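Local coordinates for glucose-6-phosphate isomerase (Plasmodium falciparum, PDB 3QKI), which probably catalyses the reversible isomerisation of alpha-D-glucose 6-phosphate to beta-D-fructose 6-phosphate, the second step of glycolysis, at residues A[380-385]-A[446-451]; A[239-244]-A[269-274]. One frame throughout, in Å; residues are numbered along the deposited sequence.

Contact 1: residues A[380-385]-A[446-451]; sequences PYFQNL and IGFKHS
Phe-382 and Phe-448 form an edge-to-face aromatic pair. The edge of Phe-448 points at the face of Phe-382, with ring centroids 4.7 Å apart and planes at 58°. CD1 of Phe-448 makes the closest approach, 3.4 Å from CD1 of Phe-382, over that ring's rim. His-450 O lies at the edge of the Phe-382 ring, near its plane, 3.6 Å from Phe-382 CE1. Leu-385 touches the other ring: its CD1 lies in the plane of Phe-448, at the edge, 3.6 Å from CE1. With chi1 at -57°, Phe-448 CG stands anti to its own carbonyl carbon, which turns CD1 to the Phe-382 face and CE1 to Leu-385.

The backbones position these side chains. Pro-380 and Ile-446 form a parallel beta bridge joining neighbouring strands 375-380 and 443-448; Ile-446 also packs on strand 513-518. Tyr-381 N donates to Ile-446 O over 2.6 Å. Beyond this bond the strands part at an inverse gamma turn centred on Tyr-381. Here water 1 donates to Tyr-381 O (2.6 Å) and accepts from Phe-448 N (2.9 Å). Farther out, Tyr-381 OH hydrogen-bonds to Gln-428 OE1 and Tyr-432 OH. Gln-428 directly precedes His-429, which binds beta-D-fructose 6-phosphate. Asp-227 of the second subunit accepts from Gln-383 N.

The water thus extends the pairing past the last direct bond, and the buried aromatic pair continues the join by apolar packing.

Contact 2: residues A[239-244]-A[269-274]; sequences DQYDTL and SLKIKD
The Tyr-241 ring carries the aliphatic chain of Lys-271 over one face. CD of the lysine makes a CH-pi contact, 4.3 Å from the ring centroid and 28° off the normal. Ile-272 meets the same ring obliquely, CG1 lying 3.8 Å from Tyr-241 CD1. Water 2 joins the phenol to the backbone: it is 2.9 Å from Tyr-241 OH and donates to Lys-271 O.

The lysine is bent at chi2 (-124°) and again at chi3, and this takes the chain across the ring to Asp-239. There Lys-271 NZ forms a salt bridge with Asp-239 OD1 at 2.8 Å. Asp-239 OD1 also accepts from Tyr-241 N at 3.0 Å, which makes an Asx turn. The two donors approach from opposite faces of the carboxylate plane, both well out of it. One oxygen therefore fixes the start of the 3-10 turn and holds the lysine tip. The ammonium charge probably helps to keep Asp-239 ionised.

Gln-240 packs beside the lysine, its OE1 3.5 Å from Lys-271 CE. Its NE2 donates to Trp-267 O, near the end of helix 255-268. Ile-272 CD1 rests 3.5 Å from Gln-240 O.

The contact joins the turn before strand 243-248 to the loop between helices 255-268 and 275-278. Asn-168 of the adjacent strand 168-172 bonds to Thr-243 OG1. Ile-272 also packs on Leu-278 of helix 275-278, and Leu-270 on Phe-208 of the second subunit.

How the contacts relate
Followed from the N terminus, contact 2 comes first. It closes a loop holding strand 243-248 and helix 255-268, bringing the chain back beside the start of that strand in the parallel sheet. Ser-249, Lys-250, Thr-251 and Thr-254, which bind beta-D-fructose 6-phosphate and, as in relatives, probably hold its phosphate, lie within this loop. Contact 1 opens later and closes a longer loop, which contains helices 388-400 and 428-437 and joins the neighbouring strands 375-380 and 443-448 of the mixed sheet. The two loops lie in series and neither nest nor cross. Contacts 1 and 2 do not touch: their nearest atoms are about 21 Å apart.

Contact 1: residues A[380-385]-A[446-451]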
loop_
_atom_site.group_PDB
_atom_site.type_symbol
_atom_site.label_atom_id
_atom_site.label_comp_id
_atom_site.label_asym_id
_atom_site.label_seq_id
_atom_site.Cartn_x
_atom_site.Cartn_y
_atom_site.Cartn_z
ATOM N N PRO A 380 -0.784 1.653 -11.409
ATOM C CA PRO A 380 -0.542 0.822 -12.599
ATOM C C PRO A 380 -1.766 -0.067 -12.886
ATOM O O PRO A 380 -2.247 -0.752 -11.984
ATOM C CB PRO A 380 0.685 0.000 -12.213
ATOM C CG PRO A 380 0.643 -0.087 -10.712
ATOM C CD PRO A 380 -0.116 1.098 -10.206
ATOM N N TYR A 381 -2.280 -0.048 -14.126
ATOM C CA TYR A 381 -3.417 -0.903 -14.521
ATOM C C TYR A 381 -2.815 -2.249 -14.984
ATOM O O TYR A 381 -2.824 -2.600 -16.165
ATOM C CB TYR A 381 -4.295 -0.204 -15.572
ATOM C CG TYR A 381 -5.337 0.660 -14.900
ATOM C CD1 TYR A 381 -4.966 1.779 -14.157
ATOM C CD2 TYR A 381 -6.679 0.294 -14.901
ATOM C CE1 TYR A 381 -5.911 2.526 -13.453
ATOM C CE2 TYR A 381 -7.636 1.035 -14.198
ATOM C CZ TYR A 381 -7.241 2.136 -13.454
ATOM O OH TYR A 381 -8.169 2.868 -12.753
ATOM N N PHE A 382 -2.222 -2.971 -14.010
ATOM C CA PHE A 382 -1.486 -4.204 -14.232
ATOM C C PHE A 382 -1.217 -4.819 -12.867
ATOM O O PHE A 382 -0.376 -4.323 -12.117
ATOM C CB PHE A 382 -0.150 -3.901 -14.970
ATOM C CG PHE A 382 0.343 -4.983 -15.904
ATOM C CD1 PHE A 382 -0.281 -5.209 -17.132
ATOM C CD2 PHE A 382 1.436 -5.780 -15.559
ATOM C CE1 PHE A 382 0.201 -6.200 -18.015
ATOM C CE2 PHE A 382 1.908 -6.779 -16.439
ATOM C CZ PHE A 382 1.300 -6.969 -17.663
ATOM N N GLN A 383 -1.949 -5.895 -12.531
ATOM C CA GLN A 383 -1.779 -6.571 -11.250
ATOM C C GLN A 383 -0.324 -7.020 -10.951
ATOM O O GLN A 383 0.064 -7.016 -9.784
ATOM C CB GLN A 383 -2.795 -7.709 -11.084
ATOM C CG GLN A 383 -2.847 -8.323 -9.677
ATOM C CD GLN A 383 -3.313 -7.370 -8.596
ATOM O OE1 GLN A 383 -3.876 -6.309 -8.846
ATOM N NE2 GLN A 383 -3.044 -7.710 -7.362
ATOM N N ASN A 384 0.487 -7.364 -11.990
ATOM C CA ASN A 384 1.873 -7.769 -11.749
ATOM C C ASN A 384 2.741 -6.637 -11.221
ATOM O O ASN A 384 3.762 -6.899 -10.618
ATOM C CB ASN A 384 2.476 -8.574 -12.913
ATOM C CG ASN A 384 1.719 -9.866 -13.143
ATOM O OD1 ASN A 384 1.079 -10.395 -12.243
ATOM N ND2 ASN A 384 1.724 -10.376 -14.355
ATOM N N LEU A 385 2.270 -5.378 -11.362
ATOM C CA LEU A 385 2.928 -4.202 -10.799
ATOM C C LEU A 385 2.441 -3.910 -9.343
ATOM O O LEU A 385 2.653 -2.811 -8.858
ATOM C CB LEU A 385 2.783 -2.983 -11.736
ATOM C CG LEU A 385 3.708 -3.017 -12.997
ATOM C CD1 LEU A 385 3.428 -1.828 -13.894
ATOM C CD2 LEU A 385 5.173 -2.991 -12.624
ATOM N N ILE A 446 -0.328 3.833 -15.348
ATOM C CA ILE A 446 0.629 3.043 -16.128
ATOM C C ILE A 446 -0.130 1.864 -16.712
ATOM O O ILE A 446 -0.834 1.162 -15.978
ATOM C CB ILE A 446 1.862 2.622 -15.269
ATOM C CG1 ILE A 446 2.580 3.874 -14.729
ATOM C CG2 ILE A 446 2.832 1.758 -16.096
ATOM C CD1 ILE A 446 3.332 3.694 -13.429
ATOM N N GLY A 447 -0.073 1.722 -18.034
ATOM C CA GLY A 447 -0.796 0.667 -18.726
ATOM C C GLY A 447 0.024 0.059 -19.834
ATOM O O GLY A 447 1.011 0.668 -20.280
ATOM N N PHE A 448 -0.377 -1.156 -20.270
ATOM C CA PHE A 448 0.291 -1.917 -21.324
ATOM C C PHE A 448 -0.687 -2.345 -22.391
ATOM O O PHE A 448 -1.879 -2.511 -22.109
ATOM C CB PHE A 448 1.020 -3.130 -20.731
ATOM C CG PHE A 448 2.013 -2.723 -19.671
ATOM C CD1 PHE A 448 1.622 -2.598 -18.338
ATOM C CD2 PHE A 448 3.321 -2.394 -20.008
ATOM C CE1 PHE A 448 2.524 -2.141 -17.371
ATOM C CE2 PHE A 448 4.214 -1.931 -19.034
ATOM C CZ PHE A 448 3.812 -1.824 -17.721
ATOM N N LYS A 449 -0.185 -2.536 -23.622
ATOM C CA LYS A 449 -1.011 -2.989 -24.746
ATOM C C LYS A 449 -1.310 -4.469 -24.652
ATOM O O LYS A 449 -2.357 -4.915 -25.130
ATOM C CB LYS A 449 -0.302 -2.692 -26.074
ATOM C CG LYS A 449 -0.381 -1.219 -26.485
ATOM C CD LYS A 449 0.441 -0.953 -27.766
ATOM C CE LYS A 449 -0.097 -1.753 -28.953
ATOM N NZ LYS A 449 0.358 -1.199 -30.252
ATOM N N HIS A 450 -0.419 -5.221 -23.997
ATOM C CA HIS A 450 -0.533 -6.674 -23.870
ATOM C C HIS A 450 -0.509 -7.141 -22.443
ATOM O O HIS A 450 0.183 -6.569 -21.600
ATOM C CB HIS A 450 0.584 -7.389 -24.675
ATOM C CG HIS A 450 0.499 -7.094 -26.137
ATOM N ND1 HIS A 450 1.219 -6.057 -26.719
ATOM C CD2 HIS A 450 -0.317 -7.635 -27.074
ATOM C CE1 HIS A 450 0.848 -6.030 -27.990
ATOM N NE2 HIS A 450 -0.075 -6.958 -28.247
ATOM N N SER A 451 -1.194 -8.266 -22.206
ATOM C CA SER A 451 -1.241 -8.936 -20.916
ATOM C C SER A 451 -0.086 -9.953 -20.782
ATOM O O SER A 451 0.463 -10.394 -21.791
ATOM C CB SER A 451 -2.557 -9.712 -20.804
ATOM O OG SER A 451 -2.658 -10.332 -19.532
HETATM O O HOH W 1 -2.233 -2.738 -18.704
#

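Contact 2: residues A[239-244]-A[269-274]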
loop_
_atom_site.group_PDB
_atom_site.type_symbol
_atom_site.label_atom_id
_atom_site.label_comp_id
_atom_site.label_asym_id
_atom_site.label_seq_id
_atom_site.Cartn_x
_atom_site.Cartn_y
_atom_site.Cartn_z
ATOM N N ASP A 239 11.541 -26.456 2.919
ATOM C CA ASP A 239 12.487 -27.422 3.464
ATOM C C ASP A 239 13.852 -26.727 3.432
ATOM O O ASP A 239 14.229 -26.180 2.389
ATOM C CB ASP A 239 12.508 -28.719 2.615
ATOM C CG ASP A 239 13.396 -29.852 3.129
ATOM O OD1 ASP A 239 14.272 -29.589 3.977
ATOM O OD2 ASP A 239 13.212 -31.003 2.676
ATOM N N GLN A 240 14.580 -26.730 4.586
ATOM C CA GLN A 240 15.925 -26.136 4.700
ATOM C C GLN A 240 16.856 -26.657 3.613
ATOM O O GLN A 240 17.641 -25.883 3.082
ATOM C CB GLN A 240 16.556 -26.431 6.061
ATOM C CG GLN A 240 15.927 -25.685 7.224
ATOM C CD GLN A 240 14.798 -26.441 7.874
ATOM O OE1 GLN A 240 14.033 -27.135 7.220
ATOM N NE2 GLN A 240 14.660 -26.294 9.184
ATOM N N TYR A 241 16.737 -27.959 3.263
ATOM C CA TYR A 241 17.563 -28.620 2.248
ATOM C C TYR A 241 17.424 -28.074 0.829
ATOM O O TYR A 241 18.340 -28.281 0.034
ATOM C CB TYR A 241 17.359 -30.145 2.246
ATOM C CG TYR A 241 17.765 -30.888 3.507
ATOM C CD1 TYR A 241 18.924 -30.554 4.193
ATOM C CD2 TYR A 241 17.071 -32.023 3.921
ATOM C CE1 TYR A 241 19.340 -31.274 5.309
ATOM C CE2 TYR A 241 17.477 -32.757 5.038
ATOM C CZ TYR A 241 18.618 -32.382 5.727
ATOM O OH TYR A 241 19.014 -33.093 6.842
ATOM N N ASP A 242 16.300 -27.394 0.495
ATOM C CA ASP A 242 16.050 -26.815 -0.837
ATOM C C ASP A 242 16.295 -25.308 -0.897
ATOM O O ASP A 242 16.121 -24.701 -1.955
ATOM C CB ASP A 242 14.556 -27.009 -1.197
ATOM C CG ASP A 242 14.047 -28.420 -1.260
ATOM O OD1 ASP A 242 14.783 -29.293 -1.763
ATOM O OD2 ASP A 242 12.871 -28.642 -0.882
ATOM N N THR A 243 16.622 -24.702 0.235
ATOM C CA THR A 243 16.665 -23.255 0.420
ATOM C C THR A 243 18.028 -22.557 0.406
ATOM O O THR A 243 18.896 -22.865 1.220
ATOM C CB THR A 243 15.873 -22.929 1.699
ATOM O OG1 THR A 243 14.604 -23.595 1.636
ATOM C CG2 THR A 243 15.681 -21.421 1.925
ATOM N N LEU A 244 18.151 -21.548 -0.460
ATOM C CA LEU A 244 19.297 -20.647 -0.531
ATOM C C LEU A 244 18.888 -19.365 0.227
ATOM O O LEU A 244 17.787 -18.865 0.038
ATOM C CB LEU A 244 19.670 -20.319 -1.982
ATOM C CG LEU A 244 20.934 -19.447 -2.154
ATOM C CD1 LEU A 244 22.194 -20.203 -1.781
ATOM C CD2 LEU A 244 21.031 -18.890 -3.540
ATOM N N SER A 269 20.069 -24.525 10.473
ATOM C CA SER A 269 20.839 -25.424 11.345
ATOM C C SER A 269 20.021 -26.494 12.067
ATOM O O SER A 269 20.593 -27.368 12.706
ATOM C CB SER A 269 21.683 -24.634 12.338
ATOM O OG SER A 269 22.593 -23.816 11.623
ATOM N N LEU A 270 18.700 -26.442 11.961
ATOM C CA LEU A 270 17.836 -27.480 12.513
ATOM C C LEU A 270 18.052 -28.764 11.689
ATOM O O LEU A 270 17.916 -29.861 12.223
ATOM C CB LEU A 270 16.351 -27.055 12.460
ATOM C CG LEU A 270 15.956 -25.867 13.356
ATOM C CD1 LEU A 270 14.553 -25.432 13.073
ATOM C CD2 LEU A 270 16.083 -26.190 14.837
ATOM N N LYS A 271 18.440 -28.613 10.413
ATOM C CA LYS A 271 18.676 -29.724 9.484
ATOM C C LYS A 271 20.094 -29.745 8.930
ATOM O O LYS A 271 20.615 -30.834 8.714
ATOM C CB LYS A 271 17.677 -29.679 8.309
ATOM C CG LYS A 271 16.211 -29.858 8.710
ATOM C CD LYS A 271 15.592 -31.021 7.939
ATOM C CE LYS A 271 14.447 -30.600 7.076
ATOM N NZ LYS A 271 14.202 -31.576 5.982
ATOM N N ILE A 272 20.693 -28.561 8.628
ATOM C CA ILE A 272 22.033 -28.443 8.033
ATOM C C ILE A 272 23.007 -28.098 9.166
ATOM O O ILE A 272 23.147 -26.943 9.566
ATOM C CB ILE A 272 22.042 -27.464 6.837
ATOM C CG1 ILE A 272 20.885 -27.792 5.868
ATOM C CG2 ILE A 272 23.402 -27.481 6.113
ATOM C CD1 ILE A 272 20.578 -26.702 4.829
ATOM N N LYS A 273 23.623 -29.150 9.713
ATOM C CA LYS A 273 24.512 -29.077 10.867
ATOM C C LYS A 273 25.986 -28.811 10.591
ATOM O O LYS A 273 26.661 -28.306 11.484
ATOM C CB LYS A 273 24.341 -30.326 11.756
ATOM C CG LYS A 273 23.273 -30.154 12.835
ATOM C CD LYS A 273 22.018 -30.879 12.506
ATOM C CE LYS A 273 21.100 -30.997 13.703
ATOM N NZ LYS A 273 20.609 -29.680 14.193
ATOM N N ASP A 274 26.504 -29.191 9.404
ATOM C CA ASP A 274 27.928 -28.990 9.065
ATOM C C ASP A 274 28.149 -27.587 8.548
ATOM O O ASP A 274 27.375 -27.139 7.700
ATOM C CB ASP A 274 28.381 -29.984 7.971
HETATM O O HOH W 2 19.252 -33.451 9.726
#